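Local coordinates for thioesterase domain-containing protein (Pyrococcus horikoshii, PDB 1IXL) that has a hot-dog fold and may act as an acyl-CoA thioesterase, though its function is not established, at residues A[53-58]-A[103-108]; A[63-68]-A[99-104]. All blocks are in the same frame, centred on the assembly; numbering follows the deposited sequence.

How the interactions relate
From the N terminus, the chain forms two strands, 19-24 and 27-33, before entering helix 48-63, whose middle supplies 53-58 to interaction 1 and whose last residue begins 63-68 of interaction 2. It then runs through strands 68-77 and 86-97 and returns along 100-109. Strand 100-109 meets the helix end first, closing the shorter loop of interaction 2, and then the helix middle, closing the wider loop of interaction 1 around it. The contact centres lie about 13 Å apart, and Val103 and Glu104 belong to both strand segments. Together the two contacts fasten helix and following turn to one strand of the antiparallel sheet.

Interaction 1 (A[53-58]-A[103-108])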
loop_
_atom_site.group_PDB
_atom_site.type_symbol
_atom_site.label_atom_id
_atom_site.label_comp_id
_atom_site.label_asym_id
_atom_site.label_seq_id
_atom_site.Cartn_x
_atom_site.Cartn_y
_atom_site.Cartn_z
ATOM N N GLY A 53 -1.212 -3.356 -5.268
ATOM C CA GLY A 53 -2.340 -3.306 -4.357
ATOM C C GLY A 53 -1.835 -3.125 -2.943
ATOM O O GLY A 53 -2.382 -2.341 -2.173
ATOM N N LEU A 54 -0.796 -3.875 -2.582
ATOM C CA LEU A 54 -0.229 -3.723 -1.240
ATOM C C LEU A 54 0.268 -2.291 -1.031
ATOM O O LEU A 54 -0.019 -1.664 0.003
ATOM C CB LEU A 54 0.926 -4.714 -1.020
ATOM C CG LEU A 54 1.906 -4.411 0.129
ATOM C CD1 LEU A 54 1.196 -4.493 1.474
ATOM C CD2 LEU A 54 3.056 -5.412 0.096
ATOM N N ALA A 55 1.019 -1.759 -1.987
ATOM C CA ALA A 55 1.515 -0.384 -1.826
ATOM C C ALA A 55 0.372 0.645 -1.727
ATOM O O ALA A 55 0.429 1.585 -0.930
ATOM C CB ALA A 55 2.451 -0.016 -2.983
ATOM N N ASP A 56 -0.652 0.457 -2.555
ATOM C CA ASP A 56 -1.847 1.331 -2.601
ATOM C C ASP A 56 -2.499 1.363 -1.200
ATOM O O ASP A 56 -2.810 2.426 -0.659
ATOM C CB ASP A 56 -2.819 0.746 -3.655
ATOM C CG ASP A 56 -4.150 1.506 -3.770
ATOM O OD1 ASP A 56 -4.456 2.377 -2.918
ATOM O OD2 ASP A 56 -4.905 1.197 -4.735
ATOM N N TYR A 57 -2.700 0.185 -0.622
ATOM C CA TYR A 57 -3.305 0.067 0.698
ATOM C C TYR A 57 -2.456 0.761 1.766
ATOM O O TYR A 57 -3.002 1.431 2.638
ATOM C CB TYR A 57 -3.535 -1.434 1.024
ATOM C CG TYR A 57 -4.176 -1.789 2.377
ATOM C CD1 TYR A 57 -5.198 -1.004 2.938
ATOM C CD2 TYR A 57 -3.843 -2.988 3.024
ATOM C CE1 TYR A 57 -5.868 -1.410 4.091
ATOM C CE2 TYR A 57 -4.510 -3.412 4.173
ATOM C CZ TYR A 57 -5.531 -2.620 4.700
ATOM O OH TYR A 57 -6.254 -3.066 5.785
ATOM N N ALA A 58 -1.127 0.621 1.704
ATOM C CA ALA A 58 -0.276 1.271 2.690
ATOM C C ALA A 58 -0.448 2.796 2.614
ATOM O O ALA A 58 -0.493 3.504 3.642
ATOM C CB ALA A 58 1.210 0.882 2.457
ATOM N N VAL A 103 1.856 10.691 -1.202
ATOM C CA VAL A 103 2.454 9.679 -0.342
ATOM C C VAL A 103 3.492 8.889 -1.114
ATOM O O VAL A 103 3.234 8.453 -2.229
ATOM C CB VAL A 103 1.368 8.718 0.150
ATOM C CG1 VAL A 103 1.967 7.649 1.050
ATOM C CG2 VAL A 103 0.281 9.518 0.874
ATOM N N GLU A 104 4.672 8.727 -0.537
ATOM C CA GLU A 104 5.702 7.952 -1.203
ATOM C C GLU A 104 5.618 6.563 -0.582
ATOM O O GLU A 104 5.410 6.426 0.625
ATOM C CB GLU A 104 7.088 8.558 -0.954
ATOM C CG GLU A 104 8.223 7.730 -1.545
ATOM C CD GLU A 104 9.562 8.443 -1.480
ATOM O OE1 GLU A 104 9.899 8.964 -0.389
ATOM O OE2 GLU A 104 10.271 8.477 -2.515
ATOM N N VAL A 105 5.742 5.528 -1.399
ATOM C CA VAL A 105 5.678 4.177 -0.865
ATOM C C VAL A 105 6.803 3.352 -1.468
ATOM O O VAL A 105 7.127 3.471 -2.656
ATOM C CB VAL A 105 4.329 3.461 -1.211
ATOM C CG1 VAL A 105 4.309 2.090 -0.587
ATOM C CG2 VAL A 105 3.136 4.264 -0.714
ATOM N N LYS A 106 7.414 2.531 -0.635
ATOM C CA LYS A 106 8.465 1.651 -1.095
ATOM C C LYS A 106 8.075 0.293 -0.551
ATOM O O LYS A 106 7.688 0.175 0.614
ATOM C CB LYS A 106 9.833 2.093 -0.551
ATOM C CG LYS A 106 10.469 3.195 -1.380
ATOM C CD LYS A 106 11.966 3.280 -1.144
ATOM C CE LYS A 106 12.327 4.467 -0.285
ATOM N NZ LYS A 106 11.993 5.722 -1.010
ATOM N N VAL A 107 8.119 -0.722 -1.407
ATOM C CA VAL A 107 7.779 -2.053 -0.958
ATOM C C VAL A 107 9.087 -2.830 -0.876
ATOM O O VAL A 107 9.859 -2.834 -1.834
ATOM C CB VAL A 107 6.822 -2.745 -1.926
ATOM C CG1 VAL A 107 6.513 -4.160 -1.421
ATOM C CG2 VAL A 107 5.523 -1.919 -2.048
ATOM N N TYR A 108 9.319 -3.470 0.272
ATOM C CA TYR A 108 10.551 -4.235 0.516
ATOM C C TYR A 108 10.369 -5.735 0.654
ATOM O O TYR A 108 9.308 -6.221 1.053
ATOM C CB TYR A 108 11.220 -3.778 1.831
ATOM C CG TYR A 108 11.586 -2.309 1.905
ATOM C CD1 TYR A 108 10.619 -1.335 2.184
ATOM C CD2 TYR A 108 12.889 -1.889 1.653
ATOM C CE1 TYR A 108 10.945 0.028 2.199
ATOM C CE2 TYR A 108 13.231 -0.539 1.669
ATOM C CZ TYR A 108 12.259 0.417 1.939
ATOM O OH TYR A 108 12.601 1.755 1.931
#
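Ala55 rests its methyl between two valines of the strand, Val105 and Val107, where the central helix of the hot-dog fold lies on the concave sheet that wraps it. Its CB is 3.7 Å from CG1 of Val105, and an equal 3.7 Å separates Ala55 CB from CG2 of Val107, so a single small side chain bridges two residues on the same face of the strand. Val105 also brings CG2 up to the helix backbone, 3.8 Å from Ala55 O. Beside this, Leu54 extends CD2 obliquely across the side chain of Val107 to reach its CG1 at 4.0 Å. In the leucine, chi1 (161°) sets CG anti to the backbone N, and the next torsion turns CD2 toward the strand. No hydrogen bond or salt bridge joins the segments; their side chains meet through apolar groups. With only alanine at the centre, the backbones come close: Ala55 CA and Val105 CA are 6.2 Å apart, and the segment axes approach to 8.5 Å, running at 138° to each other. Further out, Phe119 of the neighbouring strand 112-123 touches both Ala55 and Val105, while Leu54 also packs on Leu87 and Ala89 of strand 86-97. The strand's other face bears charge, with a weak salt bridge of 3.6 Å from Lys106 NZ to Glu104 OE2. Val107, with chi1 at 179°, divides its methyls between the helix residues: CG1 meets Leu54 and CG2 meets Ala55.

Interaction 2 (A[63-68]-A[99-104]); sequences VNEPTV and KKKIVE
Val63, at the end of the hot-dog helix, sets its two methyls against Lys101 and Val103, residues of the strand that face it in turn. The apolar part centres on CG2 of Val63, which is 3.9 Å from Lys101 CB and 4.0 Å from CG2 of Val103; the two valines cross at a slant. The other methyl, CG1, faces the two ends of the lysine's arch, 4.2 Å from Lys101 CG and 3.7 Å from Lys101 NZ. The bend at chi2 (-74°) carries CD and CE off the valine, and the one at chi4 (53°) turns NZ back toward CG1. An alanine in place of Val63 would probably open a gap beside Val103 and leave the aliphatic part of the lysine freer to turn. The polar part is a long salt bridge, 3.9 Å from Lys101 NZ to Glu65 OE1, with the two side chains crossing at about a right angle. At that length it is probably a loose electrostatic attraction, and Glu65 OE2 has a further weak ion pair with Arg7. Asn64, with positive phi, breaks the helix, and a type I turn from Glu65 to Val68 leads on into strand 68-77. Around the contact, Val123 of strand 112-123 packs against Val63 and Glu65, Asp96 of strand 86-97 touches Lys101, and Ala59 and Ala62 of helix 48-63 cover Val103.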
loop_
_atom_site.group_PDB
_atom_site.type_symbol
_atom_site.label_atom_id
_atom_site.label_comp_id
_atom_site.label_asym_id
_atom_site.label_seq_id
_atom_site.Cartn_x
_atom_site.Cartn_y
_atom_site.Cartn_z
ATOM N N VAL A 63 -2.544 7.992 5.191
ATOM C CA VAL A 63 -3.435 9.159 5.324
ATOM C C VAL A 63 -4.445 8.827 6.410
ATOM O O VAL A 63 -4.740 9.649 7.271
ATOM C CB VAL A 63 -4.153 9.477 4.005
ATOM C CG1 VAL A 63 -5.129 10.656 4.205
ATOM C CG2 VAL A 63 -3.103 9.815 2.927
ATOM N N ASN A 64 -4.989 7.618 6.341
ATOM C CA ASN A 64 -5.909 7.097 7.342
ATOM C C ASN A 64 -7.083 8.002 7.689
ATOM O O ASN A 64 -7.357 8.269 8.858
ATOM C CB ASN A 64 -5.120 6.753 8.613
ATOM C CG ASN A 64 -5.915 5.893 9.584
ATOM O OD1 ASN A 64 -6.711 5.050 9.173
ATOM N ND2 ASN A 64 -5.691 6.096 10.888
ATOM N N GLU A 65 -7.781 8.448 6.657
ATOM C CA GLU A 65 -8.948 9.297 6.804
ATOM C C GLU A 65 -10.047 8.439 6.188
ATOM O O GLU A 65 -9.842 7.853 5.134
ATOM C CB GLU A 65 -8.735 10.576 6.002
ATOM C CG GLU A 65 -9.355 11.773 6.617
ATOM C CD GLU A 65 -8.415 12.493 7.554
ATOM O OE1 GLU A 65 -7.578 13.283 7.054
ATOM O OE2 GLU A 65 -8.510 12.264 8.782
ATOM N N PRO A 66 -11.226 8.345 6.828
ATOM C CA PRO A 66 -12.328 7.525 6.304
ATOM C C PRO A 66 -12.604 7.559 4.796
ATOM O O PRO A 66 -12.688 6.507 4.138
ATOM C CB PRO A 66 -13.530 8.013 7.107
ATOM C CG PRO A 66 -12.904 8.350 8.458
ATOM C CD PRO A 66 -11.625 9.053 8.063
ATOM N N THR A 67 -12.740 8.767 4.259
ATOM C CA THR A 67 -13.033 8.973 2.849
ATOM C C THR A 67 -11.829 9.011 1.891
ATOM O O THR A 67 -11.994 9.378 0.719
ATOM C CB THR A 67 -13.799 10.296 2.664
ATOM O OG1 THR A 67 -12.982 11.382 3.129
ATOM C CG2 THR A 67 -15.102 10.272 3.454
ATOM N N VAL A 68 -10.634 8.642 2.348
ATOM C CA VAL A 68 -9.472 8.728 1.449
ATOM C C VAL A 68 -9.610 7.800 0.229
ATOM O O VAL A 68 -10.177 6.711 0.324
ATOM C CB VAL A 68 -8.146 8.422 2.210
ATOM C CG1 VAL A 68 -8.129 6.964 2.665
ATOM C CG2 VAL A 68 -6.929 8.747 1.309
ATOM N N LYS A 99 -6.569 18.718 1.268
ATOM C CA LYS A 99 -7.356 17.540 0.950
ATOM C C LYS A 99 -6.610 16.581 0.040
ATOM O O LYS A 99 -7.016 15.438 -0.116
ATOM C CB LYS A 99 -8.688 17.940 0.314
ATOM C CG LYS A 99 -8.611 19.041 -0.745
ATOM C CD LYS A 99 -8.133 20.394 -0.187
ATOM C CE LYS A 99 -8.650 21.559 -1.025
ATOM N NZ LYS A 99 -8.559 21.303 -2.492
ATOM N N LYS A 100 -5.533 17.055 -0.577
ATOM C CA LYS A 100 -4.731 16.188 -1.425
ATOM C C LYS A 100 -3.455 15.890 -0.665
ATOM O O LYS A 100 -2.840 16.796 -0.080
ATOM C CB LYS A 100 -4.370 16.840 -2.764
ATOM C CG LYS A 100 -3.667 15.836 -3.701
ATOM C CD LYS A 100 -3.340 16.380 -5.095
ATOM C CE LYS A 100 -1.966 17.034 -5.132
ATOM N NZ LYS A 100 -1.533 17.388 -6.511
ATOM N N LYS A 101 -3.057 14.618 -0.685
ATOM C CA LYS A 101 -1.862 14.160 -0.000
ATOM C C LYS A 101 -0.965 13.380 -0.967
ATOM O O LYS A 101 -1.444 12.528 -1.701
ATOM C CB LYS A 101 -2.266 13.241 1.150
ATOM C CG LYS A 101 -3.403 13.788 2.017
ATOM C CD LYS A 101 -2.910 14.908 2.919
ATOM C CE LYS A 101 -3.993 15.380 3.891
ATOM N NZ LYS A 101 -4.593 14.269 4.677
ATOM N N ILE A 102 0.325 13.689 -0.989
ATOM C CA ILE A 102 1.250 12.955 -1.852
ATOM C C ILE A 102 1.968 11.980 -0.916
ATOM O O ILE A 102 2.590 12.383 0.062
ATOM C CB ILE A 102 2.258 13.889 -2.538
ATOM C CG1 ILE A 102 1.517 14.848 -3.472
ATOM C CG2 ILE A 102 3.257 13.080 -3.354
ATOM C CD1 ILE A 102 2.422 15.929 -4.102
ATOM N N VAL A 103 1.856 10.691 -1.202
ATOM C CA VAL A 103 2.454 9.679 -0.342
ATOM C C VAL A 103 3.492 8.889 -1.114
ATOM O O VAL A 103 3.234 8.453 -2.229
ATOM C CB VAL A 103 1.368 8.718 0.150
ATOM C CG1 VAL A 103 1.967 7.649 1.050
ATOM C CG2 VAL A 103 0.281 9.518 0.874
ATOM N N GLU A 104 4.672 8.727 -0.537
ATOM C CA GLU A 104 5.702 7.952 -1.203
ATOM C C GLU A 104 5.618 6.563 -0.582
ATOM O O GLU A 104 5.410 6.426 0.625
ATOM C CB GLU A 104 7.088 8.558 -0.954
ATOM C CG GLU A 104 8.223 7.730 -1.545
ATOM C CD GLU A 104 9.562 8.443 -1.480
ATOM O OE1 GLU A 104 9.899 8.964 -0.389
ATOM O OE2 GLU A 104 10.271 8.477 -2.515
#